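Local atomic coordinates of bacteriocin (Brevibacillus sp. SKDU10, PDB entry 6LWZ), a protein that is a defensin-like bacteriocin, an antimicrobial peptide that probably kills or inhibits competing bacteria. Residues Tyr28-Val33 against Cys43-Gly48. Numbering follows the deposited sequence.
Sequences YKQVYV and CRTEWG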
loop_
_atom_site.group_PDB
_atom_site.type_symbol
_atom_site.label_atom_id
_atom_site.label_comp_id
_atom_site.label_asym_id
_atom_site.label_seq_id
_atom_site.Cartn_x
_atom_site.Cartn_y
_atom_site.Cartn_z
ATOM N N TYR A 28 0.223 -8.433 -5.660
ATOM C CA TYR A 28 0.314 -7.505 -4.537
ATOM C C TYR A 28 -0.265 -6.126 -4.856
ATOM O O TYR A 28 -0.385 -5.728 -6.020
ATOM C CB TYR A 28 1.769 -7.382 -4.035
ATOM C CG TYR A 28 2.664 -6.560 -4.934
ATOM C CD1 TYR A 28 3.073 -7.052 -6.164
ATOM C CD2 TYR A 28 3.093 -5.289 -4.561
ATOM C CE1 TYR A 28 3.888 -6.315 -6.999
ATOM C CE2 TYR A 28 3.914 -4.539 -5.391
ATOM C CZ TYR A 28 4.307 -5.061 -6.608
ATOM O OH TYR A 28 5.101 -4.333 -7.455
ATOM N N LYS A 29 -0.636 -5.421 -3.792
ATOM C CA LYS A 29 -1.128 -4.051 -3.876
ATOM C C LYS A 29 -0.294 -3.190 -2.953
ATOM O O LYS A 29 -0.034 -3.581 -1.816
ATOM C CB LYS A 29 -2.592 -3.968 -3.445
ATOM C CG LYS A 29 -3.520 -4.872 -4.234
ATOM C CD LYS A 29 -4.942 -4.818 -3.701
ATOM C CE LYS A 29 -5.781 -5.937 -4.287
ATOM N NZ LYS A 29 -7.204 -5.816 -3.892
ATOM N N GLN A 30 0.140 -2.037 -3.446
ATOM C CA GLN A 30 0.789 -1.049 -2.602
ATOM C C GLN A 30 -0.293 -0.178 -1.986
ATOM O O GLN A 30 -1.139 0.345 -2.703
ATOM C CB GLN A 30 1.762 -0.185 -3.406
ATOM C CG GLN A 30 2.974 -0.930 -3.945
ATOM C CD GLN A 30 3.975 -1.302 -2.869
ATOM O OE1 GLN A 30 3.650 -2.016 -1.916
ATOM N NE2 GLN A 30 5.209 -0.833 -3.025
ATOM N N VAL A 31 -0.256 -0.039 -0.663
ATOM C CA VAL A 31 -1.251 0.717 0.081
ATOM C C VAL A 31 -0.625 2.008 0.595
ATOM O O VAL A 31 0.425 1.990 1.240
ATOM C CB VAL A 31 -1.808 -0.095 1.273
ATOM C CG1 VAL A 31 -2.882 0.687 2.029
ATOM C CG2 VAL A 31 -2.374 -1.418 0.797
ATOM N N TYR A 32 -1.289 3.121 0.308
ATOM C CA TYR A 32 -0.875 4.436 0.780
ATOM C C TYR A 32 -1.974 5.026 1.648
ATOM O O TYR A 32 -3.148 4.667 1.509
ATOM C CB TYR A 32 -0.611 5.366 -0.407
ATOM C CG TYR A 32 0.727 5.154 -1.080
ATOM C CD1 TYR A 32 0.969 4.018 -1.842
ATOM C CD2 TYR A 32 1.747 6.098 -0.962
ATOM C CE1 TYR A 32 2.193 3.817 -2.464
ATOM C CE2 TYR A 32 2.978 5.911 -1.577
ATOM C CZ TYR A 32 3.200 4.767 -2.327
ATOM O OH TYR A 32 4.417 4.566 -2.941
ATOM N N VAL A 33 -1.578 5.923 2.544
ATOM C CA VAL A 33 -2.520 6.724 3.328
ATOM C C VAL A 33 -2.491 8.146 2.796
ATOM O O VAL A 33 -1.416 8.709 2.570
ATOM C CB VAL A 33 -2.204 6.748 4.853
ATOM C CG1 VAL A 33 -2.004 5.345 5.387
ATOM C CG2 VAL A 33 -0.978 7.592 5.167
ATOM N N CYS A 43 2.078 3.094 3.009
ATOM C CA CYS A 43 1.650 2.428 4.251
ATOM C C CYS A 43 2.204 1.012 4.303
ATOM O O CYS A 43 2.994 0.753 5.180
ATOM C CB CYS A 43 0.130 2.357 4.350
ATOM S SG CYS A 43 -0.501 1.913 5.985
ATOM N N ARG A 44 1.800 0.164 3.371
ATOM C CA ARG A 44 2.136 -1.250 3.428
ATOM C C ARG A 44 1.810 -1.965 2.124
ATOM O O ARG A 44 1.173 -1.406 1.238
ATOM C CB ARG A 44 1.399 -1.918 4.606
ATOM C CG ARG A 44 -0.097 -1.631 4.655
ATOM C CD ARG A 44 -0.827 -2.454 5.702
ATOM N NE ARG A 44 -1.347 -3.705 5.145
ATOM C CZ ARG A 44 -0.950 -4.934 5.480
ATOM N NH1 ARG A 44 -0.005 -5.139 6.402
ATOM N NH2 ARG A 44 -1.518 -5.979 4.887
ATOM N N THR A 45 2.276 -3.203 2.016
ATOM C CA THR A 45 1.994 -4.066 0.877
ATOM C C THR A 45 0.958 -5.095 1.301
ATOM O O THR A 45 1.079 -5.684 2.377
ATOM C CB THR A 45 3.271 -4.805 0.416
ATOM O OG1 THR A 45 4.191 -3.869 -0.165
ATOM C CG2 THR A 45 2.942 -5.909 -0.607
ATOM N N GLU A 46 -0.037 -5.318 0.444
ATOM C CA GLU A 46 -1.095 -6.307 0.669
ATOM C C GLU A 46 -0.905 -7.463 -0.309
ATOM O O GLU A 46 -0.839 -7.239 -1.514
ATOM C CB GLU A 46 -2.462 -5.649 0.450
ATOM C CG GLU A 46 -3.659 -6.588 0.486
ATOM C CD GLU A 46 -3.902 -7.212 1.849
ATOM O OE1 GLU A 46 -3.359 -6.709 2.863
ATOM O OE2 GLU A 46 -4.654 -8.209 1.911
ATOM N N TRP A 47 -0.826 -8.691 0.193
ATOM C CA TRP A 47 -0.513 -9.843 -0.655
ATOM C C TRP A 47 -1.757 -10.522 -1.203
ATOM O O TRP A 47 -2.763 -10.648 -0.514
ATOM C CB TRP A 47 0.319 -10.872 0.103
ATOM C CG TRP A 47 1.663 -10.379 0.513
ATOM C CD1 TRP A 47 2.121 -10.222 1.786
ATOM C CD2 TRP A 47 2.732 -9.973 -0.351
ATOM N NE1 TRP A 47 3.405 -9.740 1.770
ATOM C CE2 TRP A 47 3.806 -9.581 0.471
ATOM C CE3 TRP A 47 2.883 -9.903 -1.743
ATOM C CZ2 TRP A 47 5.020 -9.122 -0.049
ATOM C CZ3 TRP A 47 4.090 -9.444 -2.261
ATOM C CH2 TRP A 47 5.142 -9.056 -1.414
ATOM N N GLY A 48 -1.662 -10.967 -2.449
ATOM C CA GLY A 48 -2.729 -11.703 -3.114
ATOM C C GLY A 48 -2.337 -13.149 -3.351
ATOM O O GLY A 48 -1.517 -13.720 -2.620
#
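Lys29 and Glu46 exchange two backbone hydrogen bonds, Lys29 N to Glu46 O and Glu46 N to Lys29 O, both 2.9 Å, where strands 28-33 and 43-48 run antiparallel at 159°. Farther along, Val31 N bonds Arg44 O, while Val31 O receives both Cys43 N at 2.7 Å and Arg44 N at 3.1 Å; two residues thus face one, a classic beta bulge.

On the face of Tyr28, Gln30, Thr45 and Trp47, the Gln30 chain bends at chi2 (-72°) and brings its amide oxygen toward Thr45 on the neighbouring strand. Thr45 OG1 donates to Gln30 OE1 over 2.6 Å, tilted 16° from the amide plane, and also bonds the Tyr42 hydroxyl. Thr45 CG2 lies over one face of the Trp47 indole, toward its rim, and also packs near Tyr28 CB. The CE3-CZ3 side of the six-membered ring of Trp47 lies against Tyr28 CB, Trp47 CZ3 at 3.6 Å. His21 sets its ring edge-to-face with both aromatics.

On the reverse face, Val31 CB packs against Arg44 CG, 4.1 Å away. The Arg44 chain bends at chi3, and within the same strand Arg44 NH2 bonds Glu46 OE1 at 2.8 Å in a salt bridge, the oxygen at the guanidinium edge and in its plane. At the bulged end, Val33 CG1 touches Cys43 SG, which is disulfide-bonded to Cys2. A bulged beta hairpin, its last strand disulfide-tied to the N-terminal segment, forms two strands of this three-stranded antiparallel defensin-like sheet.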